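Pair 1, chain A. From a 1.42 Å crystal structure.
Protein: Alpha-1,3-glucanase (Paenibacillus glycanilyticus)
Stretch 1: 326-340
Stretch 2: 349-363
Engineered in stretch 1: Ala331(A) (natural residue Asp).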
# COMPACT_ATOMS: atom_id res chain seq x y z
N LYS A 326 -4.60 -2.84 -4.67
CA LYS A 326 -4.53 -1.51 -5.25
C LYS A 326 -5.80 -0.72 -4.99
O LYS A 326 -6.91 -1.26 -5.06
CB LYS A 326 -4.24 -1.56 -6.76
CG LYS A 326 -2.81 -1.99 -7.10
CD LYS A 326 -2.51 -1.82 -8.60
CE LYS A 326 -2.81 -3.09 -9.37
NZ LYS A 326 -2.68 -2.85 -10.84
N ASN A 327 -5.63 0.57 -4.68
CA ASN A 327 -6.74 1.51 -4.63
C ASN A 327 -7.82 1.05 -3.64
O ASN A 327 -8.99 0.89 -3.97
CB ASN A 327 -7.28 1.77 -6.05
CG ASN A 327 -6.16 2.03 -7.03
OD1 ASN A 327 -5.29 2.88 -6.78
ND2 ASN A 327 -6.14 1.28 -8.13
N THR A 328 -7.38 0.83 -2.41
CA THR A 328 -8.28 0.50 -1.31
C THR A 328 -8.54 1.74 -0.46
O THR A 328 -7.83 2.75 -0.54
CB THR A 328 -7.73 -0.62 -0.42
OG1 THR A 328 -6.50 -0.21 0.18
CG2 THR A 328 -7.47 -1.89 -1.23
N PHE A 329 -9.57 1.66 0.37
CA PHE A 329 -9.98 2.82 1.14
C PHE A 329 -9.44 2.85 2.56
O PHE A 329 -9.56 3.89 3.22
CB PHE A 329 -11.50 3.03 1.04
CG PHE A 329 -11.91 3.43 -0.34
CD1 PHE A 329 -11.91 4.77 -0.71
CD2 PHE A 329 -12.18 2.48 -1.31
CE1 PHE A 329 -12.23 5.15 -2.00
CE2 PHE A 329 -12.49 2.85 -2.61
CZ PHE A 329 -12.52 4.19 -2.94
N ALA A 330 -8.83 1.76 3.01
CA ALA A 330 -8.06 1.76 4.25
C ALA A 330 -6.87 0.83 4.09
O ALA A 330 -6.32 0.71 2.98
CB ALA A 330 -8.94 1.38 5.45
N ALA A 331 -6.46 0.16 5.17
CA ALA A 331 -5.25 -0.65 5.16
C ALA A 331 -5.33 -1.78 4.12
O ALA A 331 -6.40 -2.27 3.79
CB ALA A 331 -5.02 -1.26 6.55
N GLY A 332 -4.17 -2.19 3.61
CA GLY A 332 -4.13 -3.31 2.68
C GLY A 332 -4.27 -4.64 3.39
O GLY A 332 -5.29 -5.33 3.26
N ILE A 333 -3.23 -5.02 4.13
CA ILE A 333 -3.27 -6.19 5.01
C ILE A 333 -2.84 -5.74 6.39
O ILE A 333 -1.79 -5.11 6.54
CB ILE A 333 -2.33 -7.32 4.53
CG1 ILE A 333 -2.75 -7.86 3.16
CG2 ILE A 333 -2.32 -8.44 5.57
CD1 ILE A 333 -1.79 -8.90 2.59
N ASN A 334 -3.65 -6.06 7.40
CA ASN A 334 -3.31 -5.83 8.79
C ASN A 334 -3.51 -7.15 9.52
O ASN A 334 -4.43 -7.91 9.19
CB ASN A 334 -4.21 -4.75 9.40
CG ASN A 334 -3.71 -4.23 10.75
OD1 ASN A 334 -2.65 -4.63 11.24
ND2 ASN A 334 -4.48 -3.34 11.35
N MET A 335 -2.62 -7.46 10.45
CA MET A 335 -2.73 -8.66 11.26
C MET A 335 -2.68 -8.22 12.71
O MET A 335 -1.69 -7.60 13.12
CB MET A 335 -1.59 -9.63 10.94
CG MET A 335 -1.54 -10.05 9.47
SD MET A 335 -3.01 -10.95 8.92
CE MET A 335 -2.74 -12.46 9.78
N THR A 336 -3.74 -8.49 13.46
CA THR A 336 -3.90 -7.89 14.78
C THR A 336 -4.15 -8.95 15.85
O THR A 336 -4.46 -10.11 15.56
CB THR A 336 -5.05 -6.87 14.81
OG1 THR A 336 -6.30 -7.58 14.94
CG2 THR A 336 -5.08 -6.02 13.56
N ASN A 337 -4.01 -8.51 17.10
CA ASN A 337 -4.62 -9.17 18.25
C ASN A 337 -4.26 -10.65 18.35
O ASN A 337 -5.13 -11.52 18.42
CB ASN A 337 -6.14 -8.98 18.24
CG ASN A 337 -6.55 -7.53 18.34
OD1 ASN A 337 -5.71 -6.62 18.20
ND2 ASN A 337 -7.83 -7.28 18.57
N GLY A 338 -2.96 -10.94 18.37
CA GLY A 338 -2.47 -12.29 18.55
C GLY A 338 -1.99 -12.96 17.29
O GLY A 338 -1.37 -14.03 17.37
N SER A 339 -2.24 -12.37 16.12
CA SER A 339 -1.86 -12.98 14.86
C SER A 339 -0.36 -13.27 14.81
O SER A 339 0.46 -12.35 14.91
CB SER A 339 -2.26 -12.06 13.70
OG SER A 339 -3.66 -11.85 13.70
N SER A 340 -0.01 -14.54 14.60
CA SER A 340 1.36 -14.99 14.73
C SER A 340 1.73 -15.97 13.62
O SER A 340 0.88 -16.65 13.05
CB SER A 340 1.58 -15.66 16.09
OG SER A 340 1.38 -14.72 17.13
N ALA A 349 1.45 -3.40 -3.17
CA ALA A 349 0.33 -2.52 -2.84
C ALA A 349 0.59 -1.15 -3.44
O ALA A 349 1.71 -0.62 -3.34
CB ALA A 349 0.15 -2.37 -1.33
N ARG A 350 -0.43 -0.58 -4.06
CA ARG A 350 -0.37 0.80 -4.53
C ARG A 350 -1.72 1.45 -4.26
O ARG A 350 -2.76 0.89 -4.60
CB ARG A 350 -0.05 0.89 -6.03
CG ARG A 350 0.05 2.33 -6.52
CD ARG A 350 0.43 2.40 -7.99
NE ARG A 350 -0.64 2.01 -8.91
CZ ARG A 350 -0.52 1.11 -9.88
NH1 ARG A 350 0.63 0.45 -10.07
NH2 ARG A 350 -1.54 0.87 -10.69
N GLY A 351 -1.70 2.64 -3.66
CA GLY A 351 -2.95 3.35 -3.42
C GLY A 351 -3.80 2.86 -2.27
O GLY A 351 -5.02 3.01 -2.31
N THR A 352 -3.20 2.28 -1.23
CA THR A 352 -4.02 1.97 -0.06
C THR A 352 -4.48 3.26 0.62
O THR A 352 -3.94 4.35 0.38
CB THR A 352 -3.30 1.05 0.92
OG1 THR A 352 -2.17 1.72 1.50
CG2 THR A 352 -2.84 -0.24 0.24
N GLY A 353 -5.50 3.13 1.47
CA GLY A 353 -6.11 4.29 2.10
C GLY A 353 -5.75 4.44 3.57
O GLY A 353 -6.26 5.33 4.27
N ASP A 354 -4.91 3.54 4.05
CA ASP A 354 -4.29 3.57 5.38
C ASP A 354 -3.05 2.69 5.27
O ASP A 354 -2.64 2.34 4.16
CB ASP A 354 -5.31 3.13 6.44
CG ASP A 354 -5.05 3.77 7.80
OD1 ASP A 354 -3.98 3.53 8.41
OD2 ASP A 354 -5.94 4.51 8.28
N ASP A 355 -2.44 2.34 6.41
CA ASP A 355 -1.20 1.56 6.41
C ASP A 355 -1.29 0.42 5.40
O ASP A 355 -2.20 -0.40 5.45
CB ASP A 355 -0.97 0.94 7.80
CG ASP A 355 -0.66 1.96 8.88
OD1 ASP A 355 -0.05 3.02 8.61
OD2 ASP A 355 -1.03 1.67 10.05
N SER A 356 -0.34 0.36 4.46
CA SER A 356 -0.48 -0.65 3.40
C SER A 356 -0.32 -2.05 3.96
O SER A 356 -1.16 -2.93 3.72
CB SER A 356 0.53 -0.41 2.29
OG SER A 356 0.33 0.85 1.66
N PHE A 357 0.76 -2.29 4.72
CA PHE A 357 1.01 -3.56 5.39
C PHE A 357 1.26 -3.22 6.85
O PHE A 357 2.15 -2.42 7.15
CB PHE A 357 2.23 -4.26 4.80
CG PHE A 357 2.07 -4.64 3.36
CD1 PHE A 357 1.36 -5.78 3.00
CD2 PHE A 357 2.62 -3.86 2.36
CE1 PHE A 357 1.21 -6.14 1.66
CE2 PHE A 357 2.47 -4.22 1.02
CZ PHE A 357 1.76 -5.35 0.68
N ALA A 358 0.48 -3.82 7.75
CA ALA A 358 0.53 -3.45 9.15
C ALA A 358 0.47 -4.68 10.04
O ALA A 358 -0.07 -5.73 9.66
CB ALA A 358 -0.60 -2.49 9.53
N LEU A 359 1.04 -4.54 11.23
CA LEU A 359 1.00 -5.55 12.28
C LEU A 359 0.66 -4.83 13.57
O LEU A 359 1.40 -3.93 13.98
CB LEU A 359 2.35 -6.26 12.38
CG LEU A 359 2.42 -7.48 13.31
CD1 LEU A 359 1.48 -8.60 12.86
CD2 LEU A 359 3.86 -7.99 13.33
N PHE A 360 -0.47 -5.16 14.17
CA PHE A 360 -0.88 -4.51 15.42
C PHE A 360 -0.93 -5.56 16.52
O PHE A 360 -1.83 -6.41 16.54
CB PHE A 360 -2.23 -3.79 15.31
CG PHE A 360 -2.52 -2.89 16.50
CD1 PHE A 360 -2.99 -3.42 17.69
CD2 PHE A 360 -2.26 -1.53 16.43
CE1 PHE A 360 -3.23 -2.59 18.78
CE2 PHE A 360 -2.50 -0.70 17.51
CZ PHE A 360 -2.98 -1.23 18.69
N SER A 361 0.01 -5.48 17.44
CA SER A 361 0.11 -6.46 18.51
C SER A 361 -0.73 -6.03 19.70
O SER A 361 -0.63 -4.88 20.16
CB SER A 361 1.57 -6.62 18.92
OG SER A 361 1.75 -7.67 19.85
N ALA A 362 -1.55 -6.95 20.20
CA ALA A 362 -2.39 -6.69 21.36
C ALA A 362 -2.72 -8.03 21.99
O ALA A 362 -2.62 -9.08 21.34
CB ALA A 362 -3.67 -5.93 20.98
N THR A 363 -3.11 -7.99 23.26
CA THR A 363 -3.46 -9.22 23.96
C THR A 363 -4.85 -9.68 23.56
O THR A 363 -5.80 -8.89 23.54
CB THR A 363 -3.41 -9.02 25.48
OG1 THR A 363 -4.58 -8.30 25.90
CG2 THR A 363 -2.16 -8.24 25.88
O HOH W 1 -3.15 3.43 -8.53

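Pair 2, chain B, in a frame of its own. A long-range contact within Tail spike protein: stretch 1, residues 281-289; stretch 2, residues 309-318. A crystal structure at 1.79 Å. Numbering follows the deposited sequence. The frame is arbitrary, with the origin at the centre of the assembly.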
# COMPACT_ATOMS: atom_id res chain seq x y z
N ALA B 281 15.71 8.01 19.63
CA ALA B 281 14.89 9.06 20.23
C ALA B 281 14.31 8.66 21.58
O ALA B 281 13.72 7.59 21.74
CB ALA B 281 13.75 9.41 19.26
N GLY B 282 14.43 9.58 22.55
CA GLY B 282 13.95 9.32 23.89
C GLY B 282 12.58 9.88 24.22
O GLY B 282 12.04 9.56 25.29
N LEU B 283 11.99 10.68 23.32
CA LEU B 283 10.68 11.29 23.53
C LEU B 283 9.65 10.82 22.50
O LEU B 283 8.64 10.23 22.89
CB LEU B 283 10.81 12.82 23.52
CG LEU B 283 9.52 13.63 23.65
CD1 LEU B 283 8.86 13.34 24.96
CD2 LEU B 283 9.76 15.15 23.51
N TYR B 284 9.88 11.07 21.21
CA TYR B 284 9.09 10.51 20.12
C TYR B 284 10.02 10.10 18.99
O TYR B 284 10.96 10.82 18.66
CB TYR B 284 8.09 11.51 19.53
CG TYR B 284 7.08 12.03 20.49
CD1 TYR B 284 6.08 11.19 21.00
CD2 TYR B 284 7.07 13.36 20.88
CE1 TYR B 284 5.15 11.66 21.87
CE2 TYR B 284 6.14 13.84 21.78
CZ TYR B 284 5.18 12.97 22.27
OH TYR B 284 4.22 13.44 23.14
N GLY B 285 9.71 8.98 18.35
CA GLY B 285 10.39 8.64 17.11
C GLY B 285 9.99 9.59 16.00
O GLY B 285 10.82 10.28 15.39
N TRP B 286 8.69 9.64 15.74
CA TRP B 286 8.09 10.53 14.75
C TRP B 286 7.06 11.38 15.46
O TRP B 286 6.18 10.85 16.15
CB TRP B 286 7.40 9.72 13.66
CG TRP B 286 8.27 8.85 12.87
CD1 TRP B 286 8.80 7.64 13.24
CD2 TRP B 286 8.71 9.08 11.52
NE1 TRP B 286 9.54 7.11 12.21
CE2 TRP B 286 9.50 7.98 11.14
CE3 TRP B 286 8.51 10.12 10.60
CZ2 TRP B 286 10.11 7.88 9.89
CZ3 TRP B 286 9.11 10.02 9.35
CH2 TRP B 286 9.90 8.90 9.01
N ASP B 287 7.18 12.69 15.32
CA ASP B 287 6.25 13.66 15.89
C ASP B 287 5.63 14.37 14.70
O ASP B 287 6.25 15.27 14.12
CB ASP B 287 6.99 14.61 16.84
CG ASP B 287 6.06 15.59 17.54
OD1 ASP B 287 4.90 15.77 17.08
OD2 ASP B 287 6.49 16.20 18.55
N LEU B 288 4.43 13.94 14.29
CA LEU B 288 3.78 14.38 13.07
C LEU B 288 2.53 15.18 13.40
O LEU B 288 1.68 14.74 14.18
CB LEU B 288 3.41 13.19 12.19
CG LEU B 288 4.54 12.21 11.89
CD1 LEU B 288 4.00 11.13 10.98
CD2 LEU B 288 5.74 12.91 11.24
N ASN B 289 2.44 16.37 12.81
CA ASN B 289 1.31 17.25 13.01
C ASN B 289 0.88 17.81 11.66
O ASN B 289 1.71 18.30 10.89
CB ASN B 289 1.69 18.38 13.97
CG ASN B 289 0.57 19.36 14.19
OD1 ASN B 289 -0.59 18.97 14.42
ND2 ASN B 289 0.89 20.66 14.10
N SER B 309 13.29 4.45 31.17
CA SER B 309 13.18 5.85 30.72
C SER B 309 12.39 5.85 29.42
O SER B 309 12.95 6.01 28.32
CB SER B 309 14.56 6.48 30.52
OG SER B 309 15.25 6.58 31.74
N PRO B 310 11.09 5.60 29.50
CA PRO B 310 10.30 5.42 28.28
C PRO B 310 10.13 6.70 27.49
O PRO B 310 10.09 7.81 28.04
CB PRO B 310 8.95 4.92 28.82
CG PRO B 310 8.87 5.52 30.19
CD PRO B 310 10.28 5.41 30.72
N ALA B 311 10.03 6.53 26.18
CA ALA B 311 9.51 7.56 25.30
C ALA B 311 8.02 7.72 25.56
O ALA B 311 7.37 6.84 26.14
CB ALA B 311 9.75 7.18 23.83
N LYS B 312 7.47 8.84 25.14
CA LYS B 312 6.02 8.97 25.22
C LYS B 312 5.34 8.09 24.19
O LYS B 312 4.38 7.37 24.51
CB LYS B 312 5.60 10.43 25.06
CG LYS B 312 5.92 11.25 26.32
CD LYS B 312 5.39 12.70 26.20
CE LYS B 312 5.89 13.62 27.32
NZ LYS B 312 5.93 12.98 28.67
N ALA B 313 5.83 8.12 22.95
CA ALA B 313 5.27 7.29 21.89
C ALA B 313 6.31 7.05 20.81
O ALA B 313 7.15 7.91 20.55
CB ALA B 313 4.04 7.94 21.25
N LEU B 314 6.21 5.91 20.14
CA LEU B 314 7.00 5.73 18.93
C LEU B 314 6.53 6.70 17.86
O LEU B 314 7.35 7.43 17.26
CB LEU B 314 6.90 4.28 18.42
CG LEU B 314 7.58 3.98 17.08
CD1 LEU B 314 9.04 4.40 17.08
CD2 LEU B 314 7.47 2.49 16.77
N PHE B 315 5.23 6.71 17.60
CA PHE B 315 4.57 7.62 16.66
C PHE B 315 3.56 8.49 17.39
O PHE B 315 2.62 7.98 18.02
CB PHE B 315 3.81 6.85 15.57
CG PHE B 315 4.61 5.77 14.89
CD1 PHE B 315 5.55 6.09 13.92
CD2 PHE B 315 4.35 4.42 15.14
CE1 PHE B 315 6.26 5.09 13.27
CE2 PHE B 315 5.07 3.42 14.51
CZ PHE B 315 6.02 3.75 13.56
N LYS B 316 3.72 9.79 17.26
CA LYS B 316 2.72 10.77 17.67
C LYS B 316 2.18 11.38 16.39
O LYS B 316 2.93 12.03 15.64
CB LYS B 316 3.31 11.83 18.59
CG LYS B 316 2.30 12.91 18.94
CD LYS B 316 2.89 13.97 19.86
CE LYS B 316 1.88 15.01 20.23
NZ LYS B 316 2.48 16.03 21.16
N ILE B 317 0.89 11.15 16.11
CA ILE B 317 0.29 11.52 14.82
C ILE B 317 -0.98 12.31 15.10
O ILE B 317 -1.98 11.75 15.58
CB ILE B 317 0.02 10.29 13.95
CG1 ILE B 317 1.32 9.50 13.79
CG2 ILE B 317 -0.52 10.73 12.59
CD1 ILE B 317 1.26 8.32 12.83
N VAL B 318 -0.94 13.60 14.81
CA VAL B 318 -1.98 14.54 15.17
C VAL B 318 -2.50 15.22 13.90
O VAL B 318 -1.71 15.75 13.11
CB VAL B 318 -1.46 15.57 16.19
CG1 VAL B 318 -2.49 16.62 16.48
CG2 VAL B 318 -1.03 14.84 17.48
O HOH W 2 13.67 8.23 26.95
O HOH W 3 9.76 10.61 27.30
O HOH W 4 4.79 17.30 20.14

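Pair 1 and pair 2 share two short parallel strands laid side by side after a bend in each chain; the backbones superpose with an RMSD of 1.0 Å over 14 central residues. The strand axes approach to 4.7 Å at 9° in pair 1 and 4.8 Å at 2° in pair 2. The same ladder joins them. In pair 1, Ile333(A) N donates to Ser356(A) O (3.0 Å), Ala358(A) N to Ile333(A) O (2.9 Å) and Met335(A) N to Ala358(A) O (3.2 Å); in pair 2, Trp286(B) N donates to Leu314(B) O (3.0 Å), Lys316(B) N to Trp286(B) O (2.9 Å) and Leu288(B) N to Lys316(B) O (2.8 Å).

At the bend, Gly332(A) matches Gly285(B). A CB on either glycine would clash with a carbonyl across the gap, 2.5 Å from Ser356(A) O or 2.8 Å from Leu314(B) O, so the absence of a side chain lets the strands close up.

On one face, Ile333(A) matches Trp286(B), and Phe357(A) matches Phe315(B). The isoleucine brings CD1 to the edge of the phenylalanine ring, 4.2 Å from Phe357(A) CE1. Tryptophan fills the same place with an indole, Trp286(B) CD1 lying 3.6 Å from Phe315(B) CE1; the rings meet obliquely, planes at 34°. One step on, Met335(A) and Leu288(B) coincide, as do Leu359(A) and Ile317(B). Met335(A) CB meets Leu359(A) CD1 at 3.8 Å, whereas Leu288(B) CD1 reaches Ile317(B) CG1 at 4.2 Å: two apolar contacts made with different branching.

The other face diverges more. Ala358(A), a small residue beside Asn334(A), matches Lys316(B), whose fully extended side chain lays CD over the face of the Tyr284(B) ring, 3.9 Å from its centroid. A water accepts from Lys316(B) NZ (2.8 Å) and donates to Asp287(B) OD2 (2.6 Å), tying the lysine to the counterpart of Asn334(A). Tyr284(B) matches Ala331(A), an engineered residue (Asp in the natural sequence), whose CB lies 4.4 Å from Asp354(A) CB. Farther along, Thr336(A) CG2 rests 4.0 Å from Phe360(A) CB, and the matched Asn289(B) OD1 lies 3.7 Å from Val318(B) CG1.

Before the bend, the matched carbonyls of Ala330(A) and Leu283(B) both accept from the other stretch, but the stronger bond comes from different positions. Gly353(A) N donates to Ala330(A) O (3.0 Å), with a weak bond from Asp354(A) N (3.3 Å); in pair 2, Lys312(B) N, at the position of Asp354(A), donates to Leu283(B) O (2.9 Å).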